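Local coordinates for sulfur oxidation protein SOXB (Thermus thermophilus, PDB 2WDD), which probably hydrolyses the sulfur-sulfur bond of cysteine S-thiosulfonate in the sulfur oxidation pathway, and carries a site for two manganese ions, at residues Leu52-Pro57 with Pro62-Gly67; Pro200-His205 with Gln244-Lys249; His226-Thr231 with Leu511-Glu516; Lys249-Gly254 with Gly278-Leu283; Ala271-Ile276 with Trp295-Thr300. One frame throughout, in Å; residues are numbered along the deposited sequence. Where two conformers were deposited one is given.

Overall arrangement
Interactions 2, 4 and 5 all reach the mixed sheet that runs from strand 202-207 at one edge to strand 295-297 at the other. Interactions 2 and 4 are neighbours along helix 240-252, share Lys249 and have centres about 6 Å apart. Interaction 5 is centred about 13 Å from interaction 4 and meets it where Thr300 binds the carbonyl of Ile279. Interaction 1, about 19 Å from interaction 5 between centres, touches it through Pro62 and Trp295; its Leu52 side chain lies about 13 Å from a manganese ion. Interaction 3 stands apart at the surface, its centre 30 Å or more from the others, joining regions far apart in sequence.

Interaction 1 of 5, residues Leu52-Pro57 with Pro62-Gly67; sequences LIAPKP and PGYLTG
Leu52 and Ala54 pack against Gly63, Tyr64 and Thr66 where the long loop between strand 29-34 and helix 67-74 doubles back on itself. Neither side is a regular strand, and the backbones come nearest at Leu52 and Tyr64, whose CA atoms are 5.1 Å apart.

Aliphatic packing dominates at one end. The branch of Leu52 meets the methyl of Thr66 obliquely and tightly, with Leu52 CG 3.5 Å from Thr66 CG2. Thr66 turns OG1 between its own backbone N and carbonyl carbon (chi1 59°), which swings CG2 over to the leucine. One leucine methyl goes further and rests by a backbone oxygen, Leu52 CD1 to Gly63 O being 3.5 Å.

The second kind of contact surrounds the Tyr64 ring. Its CG lies beside the backbone N (chi1 -64°), an orientation that carries the ring along the extended backbone of Ile53 and Ala54. Leu52 O lies at the ring edge in its plane, while the Ala54 methyl approaches obliquely.

Polar anchoring comes from other parts of the chain: Ile53 N is bonded to Thr376 OG1, and Ala54 O accepts from Arg553 NH2. Leu52 also packs on Arg374 and Arg405, so this loop joins the N-terminal region to residues much later in the sequence. The Leu52 side chain is about 8 Å from that of His288, a manganese ligand, which places the fold-back near the metal centre without making it part of the coordination. The closest approach at the tyrosine is between Ala54 CB and Tyr64 CD1, just 3.3 Å.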
# COMPACT_ATOMS: atom_id res chain seq x y z
N LEU A 52 -8.95 10.57 4.60
CA LEU A 52 -7.69 10.30 5.31
C LEU A 52 -7.78 11.19 6.55
O LEU A 52 -7.25 12.30 6.59
CB LEU A 52 -6.46 10.63 4.47
CG LEU A 52 -6.14 9.64 3.34
CD1 LEU A 52 -5.01 10.19 2.48
CD2 LEU A 52 -5.73 8.29 3.96
N ILE A 53 -8.55 10.71 7.52
CA ILE A 53 -8.83 11.46 8.73
C ILE A 53 -7.62 11.57 9.64
O ILE A 53 -6.91 10.59 9.86
CB ILE A 53 -10.04 10.86 9.45
CG1 ILE A 53 -11.27 10.94 8.55
CG2 ILE A 53 -10.27 11.53 10.81
CD1 ILE A 53 -12.39 10.00 8.96
N ALA A 54 -7.42 12.76 10.19
CA ALA A 54 -6.29 13.00 11.07
C ALA A 54 -6.72 13.91 12.19
O ALA A 54 -7.68 14.66 12.05
CB ALA A 54 -5.17 13.66 10.30
N PRO A 55 -6.00 13.87 13.32
CA PRO A 55 -6.33 14.82 14.38
C PRO A 55 -5.90 16.20 13.87
O PRO A 55 -5.08 16.30 12.95
CB PRO A 55 -5.43 14.38 15.54
CG PRO A 55 -4.26 13.75 14.88
CD PRO A 55 -4.77 13.11 13.61
N LYS A 56 -6.47 17.24 14.44
CA LYS A 56 -6.21 18.60 13.98
C LYS A 56 -4.76 18.98 13.62
O LYS A 56 -4.51 19.47 12.52
CB LYS A 56 -6.89 19.63 14.88
CG LYS A 56 -8.41 19.56 14.78
CD LYS A 56 -9.12 20.45 15.79
CE LYS A 56 -8.25 20.76 16.98
NZ LYS A 56 -8.94 21.74 17.87
N PRO A 57 -3.79 18.70 14.51
CA PRO A 57 -2.40 19.07 14.22
C PRO A 57 -1.82 18.54 12.91
O PRO A 57 -0.86 19.10 12.37
CB PRO A 57 -1.62 18.46 15.39
CG PRO A 57 -2.64 18.13 16.43
CD PRO A 57 -3.89 17.82 15.68
N PRO A 62 0.77 16.40 3.33
CA PRO A 62 0.87 15.22 2.48
C PRO A 62 0.72 13.98 3.34
O PRO A 62 1.30 13.90 4.44
CB PRO A 62 2.29 15.34 1.92
CG PRO A 62 2.48 16.83 1.78
CD PRO A 62 1.82 17.39 3.03
N GLY A 63 -0.09 13.05 2.87
CA GLY A 63 -0.40 11.84 3.60
C GLY A 63 -1.81 11.92 4.18
O GLY A 63 -2.38 10.92 4.61
N TYR A 64 -2.36 13.14 4.23
CA TYR A 64 -3.70 13.36 4.77
C TYR A 64 -4.57 14.20 3.83
O TYR A 64 -5.60 14.74 4.26
CB TYR A 64 -3.61 14.04 6.14
CG TYR A 64 -2.94 13.18 7.19
CD1 TYR A 64 -3.62 12.12 7.79
CD2 TYR A 64 -1.60 13.37 7.53
CE1 TYR A 64 -3.01 11.32 8.74
CE2 TYR A 64 -0.99 12.58 8.49
CZ TYR A 64 -1.69 11.56 9.08
OH TYR A 64 -1.07 10.77 10.02
N LEU A 65 -4.18 14.27 2.56
CA LEU A 65 -4.93 15.04 1.57
C LEU A 65 -5.74 14.09 0.69
O LEU A 65 -5.23 13.08 0.21
CB LEU A 65 -3.98 15.87 0.69
CG LEU A 65 -3.06 16.82 1.45
CD1 LEU A 65 -1.95 17.30 0.52
CD2 LEU A 65 -3.86 18.00 1.98
N THR A 66 -7.00 14.47 0.44
CA THR A 66 -7.88 13.68 -0.41
C THR A 66 -8.80 14.63 -1.19
O THR A 66 -8.80 15.85 -0.98
CB THR A 66 -8.78 12.76 0.44
OG1 THR A 66 -9.56 13.58 1.34
CG2 THR A 66 -7.96 11.73 1.22
N GLY A 67 -9.59 14.04 -2.08
CA GLY A 67 -10.65 14.76 -2.77
C GLY A 67 -10.24 16.05 -3.44
O GLY A 67 -9.24 16.11 -4.14

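Interaction 2 of 5, residues Pro200-His205 with Gln244-Lys249; sequences PAYRIH and QEAVDK
Tyr202 lays its hydroxyl across the aliphatic chain of Lys249, the two side chains meeting at about a right angle. Tyr202 OH is 3.2 Å from Lys249 CG, and CD and CE of the lysine follow close by. The lysine is fully extended, so its methylenes form a straight rod beside the phenol oxygen and the ammonium group is carried on past it.

Further back along the ring, Tyr202 CE2 comes to 3.6 Å from Ala246 O, the carbonyl approaching obliquely. Beside this, two methyls meet as Ala201 CB and Ala246 CB at 4.1 Å. The small alanines let the backbone before the strand come up to the helix, with 6.7 Å between the CA atoms of Ala201 and Ala246.

What positions the tyrosine is partly its own torsion: chi1 of 66° puts CG between the backbone N and carbonyl carbon and directs the ring at the helix. The phenol oxygen is then held by a hydrogen bond to Glu253 OE1, just past the end of the same helix, so its polar need is met although it lies against lysine methylenes. A salt bridge from Asp248 to Arg277 ties the helix to the loop before strand 281-284.

Strand 202-207 is an outermost strand of its mixed sheet and pairs antiparallel with strand 210-217, whose Val215 also packs on Tyr202. Helix 240-252 belongs to the beta-alpha-beta crossover between parallel strands 210-217 and 257-262, and here it packs against the sheet's edge.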
# COMPACT_ATOMS: atom_id res chain seq x y z
N PRO A 200 23.09 -5.48 2.75
CA PRO A 200 23.81 -4.21 2.71
C PRO A 200 22.85 -3.06 3.03
O PRO A 200 21.68 -3.08 2.64
CB PRO A 200 24.27 -4.11 1.25
CG PRO A 200 24.27 -5.52 0.74
CD PRO A 200 23.12 -6.19 1.45
N ALA A 201 23.35 -2.05 3.73
CA ALA A 201 22.53 -0.89 4.09
C ALA A 201 22.37 0.04 2.90
O ALA A 201 21.34 0.70 2.75
CB ALA A 201 23.15 -0.13 5.25
N TYR A 202 23.41 0.15 2.08
CA TYR A 202 23.37 1.08 0.95
C TYR A 202 24.30 0.67 -0.19
O TYR A 202 25.14 -0.22 -0.04
CB TYR A 202 23.76 2.49 1.43
CG TYR A 202 25.20 2.62 1.90
CD1 TYR A 202 26.24 2.78 1.00
CD2 TYR A 202 25.51 2.58 3.26
CE1 TYR A 202 27.55 2.88 1.43
CE2 TYR A 202 26.82 2.66 3.70
CZ TYR A 202 27.83 2.82 2.78
OH TYR A 202 29.13 2.91 3.23
N ARG A 203 24.12 1.33 -1.33
CA ARG A 203 24.99 1.13 -2.49
C ARG A 203 25.28 2.50 -3.08
O ARG A 203 24.37 3.29 -3.26
CB ARG A 203 24.34 0.24 -3.54
CG ARG A 203 25.20 0.05 -4.80
CD ARG A 203 26.52 -0.64 -4.47
NE ARG A 203 26.29 -1.79 -3.60
CZ ARG A 203 27.09 -2.16 -2.60
NH1 ARG A 203 28.24 -1.53 -2.39
NH2 ARG A 203 26.76 -3.20 -1.85
N ILE A 204 26.55 2.77 -3.39
CA ILE A 204 26.92 4.03 -4.02
C ILE A 204 27.03 3.83 -5.52
O ILE A 204 27.62 2.86 -5.99
CB ILE A 204 28.22 4.61 -3.42
CG1 ILE A 204 28.02 5.00 -1.96
CG2 ILE A 204 28.68 5.83 -4.24
CD1 ILE A 204 29.31 5.28 -1.22
N HIS A 205 26.41 4.74 -6.26
CA HIS A 205 26.40 4.68 -7.71
C HIS A 205 27.08 5.89 -8.31
O HIS A 205 26.88 7.01 -7.85
CB HIS A 205 24.96 4.66 -8.22
CG HIS A 205 24.23 3.39 -7.90
ND1 HIS A 205 24.21 2.31 -8.76
CD2 HIS A 205 23.49 3.03 -6.82
CE1 HIS A 205 23.51 1.33 -8.21
NE2 HIS A 205 23.06 1.74 -7.04
N GLN A 244 21.76 6.61 11.03
CA GLN A 244 22.67 7.76 10.98
C GLN A 244 24.09 7.34 10.62
O GLN A 244 24.75 8.01 9.83
CB GLN A 244 22.68 8.51 12.31
CG GLN A 244 23.52 9.79 12.28
CD GLN A 244 22.98 10.84 11.31
OE1 GLN A 244 22.07 11.59 11.64
NE2 GLN A 244 23.56 10.89 10.11
N GLU A 245 24.56 6.24 11.19
CA GLU A 245 25.90 5.77 10.89
C GLU A 245 26.02 5.29 9.44
O GLU A 245 27.05 5.48 8.80
CB GLU A 245 26.31 4.70 11.91
CG GLU A 245 26.24 5.22 13.34
CD GLU A 245 26.75 4.24 14.38
OE1 GLU A 245 27.19 3.14 14.00
OE2 GLU A 245 26.70 4.59 15.58
N ALA A 246 24.94 4.73 8.91
CA ALA A 246 24.94 4.28 7.53
C ALA A 246 25.04 5.49 6.59
O ALA A 246 25.79 5.48 5.61
CB ALA A 246 23.67 3.47 7.22
N VAL A 247 24.26 6.53 6.89
CA VAL A 247 24.29 7.75 6.09
C VAL A 247 25.69 8.37 6.15
O VAL A 247 26.26 8.72 5.12
CB VAL A 247 23.22 8.74 6.55
CG1 VAL A 247 23.45 10.12 5.91
CG2 VAL A 247 21.82 8.21 6.24
N ASP A 248 26.23 8.46 7.36
CA ASP A 248 27.57 9.02 7.56
C ASP A 248 28.63 8.19 6.83
O ASP A 248 29.54 8.74 6.19
CB ASP A 248 27.90 9.10 9.06
CG ASP A 248 27.09 10.17 9.79
OD1 ASP A 248 26.54 11.07 9.11
OD2 ASP A 248 27.02 10.13 11.03
N LYS A 249 28.52 6.87 6.92
CA LYS A 249 29.48 5.99 6.27
C LYS A 249 29.48 6.16 4.76
O LYS A 249 30.53 6.25 4.13
CB LYS A 249 29.24 4.53 6.66
CG LYS A 249 30.30 3.56 6.14
CD LYS A 249 30.00 2.14 6.58
CE LYS A 249 30.88 1.14 5.85
NZ LYS A 249 30.59 -0.26 6.25

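Interaction 3 of 5, residues His226-Thr231 with Leu511-Glu516; sequences HPESFT and LQRVGE
Glu228 and Arg513 face each other from opposite directions and join in a two-pronged, end-on salt bridge. Arg513 NH1 bonds to Glu228 OE2 at 2.9 Å, nearly straight with an N-H...O angle of 169°, and Arg513 NH2 bonds to Glu228 OE1 at 3.0 Å.

The two chains reach the meeting point differently. Arg513 is extended from CG to NE, spanning the gap with almost its full length. Glu228 is kinked at chi2 (93°), a bend that turns the carboxylate toward the arginine although its CB does not aim there. The result is a nearly coplanar pair, with carboxylate and guanidinium planes 12° apart. OE2 uses its syn lone pair and lies in the guanidinium plane; OE1 is also met on its syn side, but somewhat out of plane. Two bonds between flat groups fix their relative rotation. Arg510 adds a long, weak ion pair to OE2 and a hydrogen bond to His226 O.

Both partners sit on short 3-10 turns at the surface. Residues 226-231 follow helix 222-225, and the first of them, His226, is hydrogen-bonded to the manganese ligand His163, although the bridge itself lies away from the metals. Residues 511-515 lie between strands 501-507 and 516-517. The bridge thus ties the loop that begins at His226 to the 5'-nucleotidase-type C-terminal part, whose Leu511 and Gln512 pack on strand 431-438.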
# COMPACT_ATOMS: atom_id res chain seq x y z
N HIS A 226 2.42 -9.21 11.26
CA HIS A 226 2.22 -10.46 10.55
C HIS A 226 2.60 -11.61 11.46
O HIS A 226 3.27 -11.39 12.47
CB HIS A 226 3.13 -10.48 9.32
CG HIS A 226 3.00 -9.25 8.48
ND1 HIS A 226 1.92 -9.03 7.66
CD2 HIS A 226 3.77 -8.13 8.40
CE1 HIS A 226 2.03 -7.84 7.09
NE2 HIS A 226 3.15 -7.28 7.52
N PRO A 227 2.22 -12.84 11.10
CA PRO A 227 2.57 -14.00 11.93
C PRO A 227 4.05 -13.98 12.27
O PRO A 227 4.89 -13.78 11.40
CB PRO A 227 2.23 -15.18 11.02
CG PRO A 227 1.01 -14.70 10.27
CD PRO A 227 1.27 -13.20 10.03
N GLU A 228 4.34 -14.12 13.56
CA GLU A 228 5.72 -14.06 14.04
C GLU A 228 6.61 -15.11 13.41
O GLU A 228 7.80 -14.88 13.23
CB GLU A 228 5.74 -14.19 15.57
CG GLU A 228 5.03 -13.07 16.29
CD GLU A 228 3.57 -13.39 16.60
OE1 GLU A 228 2.97 -14.23 15.88
OE2 GLU A 228 3.03 -12.81 17.56
N SER A 229 6.03 -16.25 13.05
CA SER A 229 6.79 -17.34 12.47
C SER A 229 7.50 -16.95 11.17
O SER A 229 8.53 -17.51 10.83
CB SER A 229 5.89 -18.55 12.23
OG SER A 229 4.89 -18.27 11.27
N PHE A 230 6.92 -16.00 10.44
CA PHE A 230 7.47 -15.59 9.16
C PHE A 230 8.84 -14.92 9.27
O PHE A 230 9.60 -14.92 8.31
CB PHE A 230 6.54 -14.60 8.46
CG PHE A 230 5.25 -15.21 7.95
CD1 PHE A 230 5.20 -16.54 7.53
CD2 PHE A 230 4.12 -14.44 7.84
CE1 PHE A 230 4.02 -17.07 7.04
CE2 PHE A 230 2.94 -14.96 7.35
CZ PHE A 230 2.89 -16.28 6.94
N THR A 231 9.10 -14.29 10.42
CA THR A 231 10.34 -13.53 10.61
C THR A 231 11.13 -13.94 11.85
O THR A 231 11.93 -13.15 12.38
CB THR A 231 10.06 -12.02 10.67
OG1 THR A 231 9.22 -11.72 11.79
CG2 THR A 231 9.38 -11.55 9.39
N LEU A 511 -6.96 -10.47 15.71
CA LEU A 511 -8.06 -10.29 16.64
C LEU A 511 -8.52 -11.59 17.30
O LEU A 511 -8.85 -11.62 18.49
CB LEU A 511 -9.22 -9.59 15.93
CG LEU A 511 -10.40 -9.22 16.84
CD1 LEU A 511 -9.92 -8.42 18.05
CD2 LEU A 511 -11.43 -8.43 16.02
N GLN A 512 -8.50 -12.68 16.53
CA GLN A 512 -8.95 -13.96 17.05
C GLN A 512 -8.19 -14.40 18.31
O GLN A 512 -8.70 -15.20 19.10
CB GLN A 512 -8.90 -15.04 15.96
CG GLN A 512 -7.50 -15.39 15.44
CD GLN A 512 -6.98 -14.40 14.40
OE1 GLN A 512 -7.69 -13.49 13.97
NE2 GLN A 512 -5.73 -14.58 13.99
N ARG A 513 -6.97 -13.88 18.50
CA ARG A 513 -6.17 -14.26 19.65
C ARG A 513 -6.78 -13.90 21.00
O ARG A 513 -6.45 -14.52 22.02
CB ARG A 513 -4.75 -13.72 19.54
CG ARG A 513 -3.98 -14.29 18.37
CD ARG A 513 -2.54 -13.78 18.37
NE ARG A 513 -1.84 -14.17 17.16
CZ ARG A 513 -0.56 -13.88 16.93
NH1 ARG A 513 0.12 -13.19 17.83
NH2 ARG A 513 0.02 -14.25 15.79
N VAL A 514 -7.63 -12.88 21.04
CA VAL A 514 -8.26 -12.50 22.31
C VAL A 514 -9.71 -12.98 22.40
O VAL A 514 -10.44 -12.61 23.31
CB VAL A 514 -8.14 -10.98 22.59
CG1 VAL A 514 -6.68 -10.56 22.61
CG2 VAL A 514 -8.95 -10.16 21.59
N GLY A 515 -10.13 -13.80 21.44
CA GLY A 515 -11.49 -14.31 21.44
C GLY A 515 -11.59 -15.76 21.87
O GLY A 515 -10.59 -16.41 22.16
N GLU A 516 -12.83 -16.26 21.91
CA GLU A 516 -13.10 -17.65 22.24
C GLU A 516 -13.64 -18.31 20.98
O GLU A 516 -14.74 -18.00 20.52
CB GLU A 516 -14.14 -17.75 23.36
CG GLU A 516 -13.64 -17.22 24.70
CD GLU A 516 -14.64 -17.44 25.81
OE1 GLU A 516 -15.56 -18.27 25.63
OE2 GLU A 516 -14.52 -16.78 26.86

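Interaction 4 of 5, residues Lys249-Gly254 with Gly278-Leu283; sequences KARAEG and GIDLIL
Arg251 reaches from the last turn of helix 240-252 to Gly278 and Asp280, in the loop that leads into strand 281-284. Its chain is extended from CG to NE, which carries the guanidinium to the loop, and a turn at chi4 (-69°) presents its edge. NH2 does most of the work: Arg251 NH2 to Gly278 O is 2.9 Å with an N-H...O angle of 164°, the oxygen lying in the guanidinium plane. A weak bond from Arg251 NE goes to the same carbonyl oxygen.

NH2 also forms a salt bridge with the aspartate, Arg251 NH2 to Asp280 OD2 measuring 2.7 Å, though the hydrogen points poorly at the oxygen. Only NH2 reaches the carboxylate, whose plane stands 79° from that of the guanidinium. Beyond Arg251, Gly254 ends the helix in a Schellman motif, its N 3.0 Å from Arg251 O.

NH1 is used as well, by Asn256 O, and Asp280 OD2 also takes the backbone N of Val258 on the neighbouring strand. One cationic group links the helix end, the turn that follows it and the loop entering strand 281-284; its charge is probably balanced in part by Asp280, while the two carbonyl oxygens accept its N-H groups.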
# COMPACT_ATOMS: atom_id res chain seq x y z
N LYS A 249 28.52 6.87 6.92
CA LYS A 249 29.48 5.99 6.27
C LYS A 249 29.48 6.16 4.76
O LYS A 249 30.53 6.25 4.13
CB LYS A 249 29.24 4.53 6.66
CG LYS A 249 30.30 3.56 6.14
CD LYS A 249 30.00 2.14 6.58
CE LYS A 249 30.88 1.14 5.85
NZ LYS A 249 30.59 -0.26 6.25
N ALA A 250 28.29 6.23 4.17
CA ALA A 250 28.19 6.42 2.73
C ALA A 250 28.93 7.70 2.33
O ALA A 250 29.62 7.75 1.32
CB ALA A 250 26.72 6.50 2.30
N ARG A 251 28.75 8.75 3.13
CA ARG A 251 29.40 10.03 2.86
C ARG A 251 30.91 9.95 3.05
O ARG A 251 31.67 10.55 2.28
CB ARG A 251 28.78 11.14 3.70
CG ARG A 251 27.46 11.66 3.12
CD ARG A 251 26.82 12.76 3.97
NE ARG A 251 25.49 13.10 3.49
CZ ARG A 251 25.24 13.72 2.34
NH1 ARG A 251 26.25 14.09 1.55
NH2 ARG A 251 24.00 13.96 1.97
N ALA A 252 31.34 9.17 4.03
CA ALA A 252 32.78 8.99 4.27
C ALA A 252 33.41 8.21 3.13
O ALA A 252 34.60 8.37 2.83
CB ALA A 252 33.01 8.31 5.59
N GLU A 253 32.62 7.37 2.46
CA GLU A 253 33.10 6.60 1.33
C GLU A 253 33.03 7.39 0.03
O GLU A 253 33.39 6.88 -1.03
CB GLU A 253 32.34 5.27 1.21
CG GLU A 253 32.65 4.31 2.35
CD GLU A 253 32.10 2.92 2.11
OE1 GLU A 253 31.08 2.80 1.41
OE2 GLU A 253 32.69 1.95 2.63
N GLY A 254 32.57 8.64 0.11
CA GLY A 254 32.53 9.50 -1.05
C GLY A 254 31.19 9.92 -1.63
O GLY A 254 31.15 10.63 -2.63
N GLY A 278 21.80 14.48 6.92
CA GLY A 278 22.38 13.99 5.69
C GLY A 278 21.54 13.21 4.70
O GLY A 278 22.08 12.70 3.71
N ILE A 279 20.24 13.11 4.94
CA ILE A 279 19.38 12.44 3.96
C ILE A 279 18.85 13.54 3.05
O ILE A 279 18.17 14.45 3.52
CB ILE A 279 18.22 11.67 4.61
CG1 ILE A 279 18.75 10.57 5.54
CG2 ILE A 279 17.35 11.07 3.52
CD1 ILE A 279 17.67 9.74 6.20
N ASP A 280 19.18 13.47 1.77
CA ASP A 280 18.78 14.50 0.83
C ASP A 280 17.41 14.27 0.21
O ASP A 280 16.68 15.21 -0.08
CB ASP A 280 19.83 14.67 -0.26
CG ASP A 280 21.20 14.98 0.33
OD1 ASP A 280 21.29 15.92 1.15
OD2 ASP A 280 22.15 14.21 0.05
N LEU A 281 17.07 13.00 0.00
CA LEU A 281 15.81 12.66 -0.61
C LEU A 281 15.34 11.35 -0.01
O LEU A 281 16.16 10.46 0.25
CB LEU A 281 16.02 12.44 -2.11
CG LEU A 281 14.87 11.86 -2.94
CD1 LEU A 281 13.70 12.84 -2.96
CD2 LEU A 281 15.32 11.52 -4.37
N ILE A 282 14.03 11.23 0.21
CA ILE A 282 13.43 9.99 0.70
C ILE A 282 12.37 9.60 -0.32
O ILE A 282 11.53 10.44 -0.67
CB ILE A 282 12.77 10.11 2.10
CG1 ILE A 282 13.81 10.45 3.17
CG2 ILE A 282 12.09 8.77 2.48
CD1 ILE A 282 13.23 10.83 4.52
N LEU A 283 12.42 8.35 -0.78
CA LEU A 283 11.44 7.76 -1.69
C LEU A 283 10.60 6.93 -0.70
O LEU A 283 11.05 5.91 -0.18
CB LEU A 283 12.13 6.88 -2.74
CG LEU A 283 13.07 7.69 -3.65
CD1 LEU A 283 13.82 6.80 -4.64
CD2 LEU A 283 12.31 8.83 -4.38

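Interaction 5 of 5, residues Ala271-Ile276 with Trp295-Thr300; sequences ALAERI and WRVGKT
Buried apolar packing, backed by a bridging water, joins Ala273 and Glu274 to Val297 and Thr300 at an edge of the mixed sheet. Helix 266-273 lies in the beta-alpha-beta crossover from strand 257-262 to parallel strand 281-284, while strands 295-297 and 300-304 form a beta hairpin whose tip is a type II' turn from Val297 to Thr300. The end of the helix rests on that tip.

The Ala273 methyl fits between the two residues that flank the turn: Ala273 CB is 3.9 Å from Val297 CG1 and also near Thr300 CB and OG1. Glu274 approaches the same valine methyl with its aliphatic part, Glu274 CG to Val297 CG1 being 3.7 Å, the two side chains crossing at about a right angle.

Val297 divides its branches between two neighbours. With chi1 at -179°, CG1 lies against the helix end, and CG2 sits over the centre of the Trp295 ring, 3.5 Å above its plane. The tryptophan in turn packs on Met266, Gln267 and Ala270, so the hairpin is held along the helix as well as at its end.

The helix end is braced internally, too, since Leu272 O accepts from both Arg275 N and Ile276 N. The water completes the join: it accepts from Lys299 N and donates to Ala273 O, where the 2.5 Å separation is unusually short and its exact value doubtful. Thr300 OG1 has two partners, Ile279 O in the loop ahead of strand 281-284 and this same water, whose oxygen donates to Thr300 OG1 at 2.7 Å.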
# COMPACT_ATOMS: atom_id res chain seq x y z
N ALA A 271 9.32 12.29 10.04
CA ALA A 271 9.87 12.45 11.38
C ALA A 271 11.38 12.22 11.34
O ALA A 271 12.14 12.95 11.99
CB ALA A 271 9.20 11.48 12.35
N LEU A 272 11.81 11.23 10.57
CA LEU A 272 13.24 10.93 10.43
C LEU A 272 13.99 12.07 9.74
O LEU A 272 15.16 12.33 10.06
CB LEU A 272 13.45 9.63 9.66
CG LEU A 272 13.02 8.36 10.40
CD1 LEU A 272 13.14 7.16 9.47
CD2 LEU A 272 13.87 8.15 11.66
N ALA A 273 13.33 12.74 8.80
CA ALA A 273 13.95 13.85 8.09
C ALA A 273 14.34 14.97 9.06
O ALA A 273 15.27 15.73 8.80
CB ALA A 273 13.01 14.39 7.02
N GLU A 274 13.63 15.06 10.18
CA GLU A 274 13.92 16.08 11.19
C GLU A 274 14.85 15.56 12.27
O GLU A 274 15.22 16.30 13.18
CB GLU A 274 12.62 16.56 11.84
CG GLU A 274 11.58 17.09 10.88
CD GLU A 274 10.37 17.66 11.60
OE1 GLU A 274 9.92 17.04 12.59
OE2 GLU A 274 9.87 18.72 11.17
N ARG A 275 15.21 14.29 12.20
CA ARG A 275 16.06 13.68 13.23
C ARG A 275 17.41 13.20 12.72
O ARG A 275 18.40 13.21 13.47
CB ARG A 275 15.32 12.52 13.91
CG ARG A 275 14.03 12.93 14.62
CD ARG A 275 13.70 11.97 15.76
NE ARG A 275 12.36 11.40 15.63
CZ ARG A 275 11.24 12.06 15.88
NH1 ARG A 275 10.06 11.46 15.74
NH2 ARG A 275 11.28 13.33 16.26
N ILE A 276 17.44 12.75 11.47
CA ILE A 276 18.66 12.24 10.85
C ILE A 276 19.31 13.32 10.00
O ILE A 276 18.63 14.01 9.25
CB ILE A 276 18.34 11.00 9.96
CG1 ILE A 276 17.56 9.95 10.75
CG2 ILE A 276 19.61 10.43 9.33
CD1 ILE A 276 18.38 9.25 11.82
N TRP A 295 7.73 16.84 -1.03
CA TRP A 295 7.39 17.41 0.26
C TRP A 295 8.69 17.78 0.95
O TRP A 295 9.54 16.92 1.17
CB TRP A 295 6.62 16.35 1.07
CG TRP A 295 6.15 16.79 2.40
CD1 TRP A 295 5.97 18.08 2.84
CD2 TRP A 295 5.72 15.94 3.46
NE1 TRP A 295 5.48 18.07 4.13
CE2 TRP A 295 5.32 16.77 4.53
CE3 TRP A 295 5.64 14.55 3.61
CZ2 TRP A 295 4.84 16.24 5.74
CZ3 TRP A 295 5.17 14.04 4.80
CH2 TRP A 295 4.76 14.88 5.85
N ARG A 296 8.86 19.06 1.25
CA ARG A 296 10.07 19.53 1.91
C ARG A 296 9.89 19.43 3.43
O ARG A 296 9.00 20.06 4.01
CB ARG A 296 10.34 20.99 1.51
CG ARG A 296 11.64 21.53 2.09
CD ARG A 296 12.83 20.88 1.43
NE ARG A 296 14.09 21.50 1.85
CZ ARG A 296 15.29 21.08 1.46
NH1 ARG A 296 15.41 20.04 0.65
NH2 ARG A 296 16.38 21.70 1.90
N VAL A 297 10.74 18.62 4.06
CA VAL A 297 10.74 18.46 5.50
C VAL A 297 12.19 18.59 5.97
O VAL A 297 13.06 17.85 5.51
CB VAL A 297 10.16 17.09 5.93
CG1 VAL A 297 10.16 16.98 7.46
CG2 VAL A 297 8.74 16.91 5.38
N GLY A 298 12.46 19.56 6.83
CA GLY A 298 13.81 19.81 7.28
C GLY A 298 14.64 20.15 6.05
O GLY A 298 14.26 21.01 5.26
N LYS A 299 15.75 19.45 5.87
CA LYS A 299 16.61 19.65 4.71
C LYS A 299 16.47 18.47 3.74
O LYS A 299 17.39 18.14 2.99
CB LYS A 299 18.07 19.75 5.17
CG LYS A 299 18.34 20.95 6.07
CD LYS A 299 17.98 22.25 5.36
CE LYS A 299 17.94 23.42 6.33
NZ LYS A 299 17.87 24.72 5.61
N THR A 300 15.29 17.84 3.74
CA THR A 300 15.05 16.67 2.91
C THR A 300 13.84 16.85 2.01
O THR A 300 12.84 17.42 2.43
CB THR A 300 14.80 15.45 3.83
OG1 THR A 300 15.91 15.28 4.72
CG2 THR A 300 14.53 14.17 3.03
O HOH W 1 16.58 16.75 6.91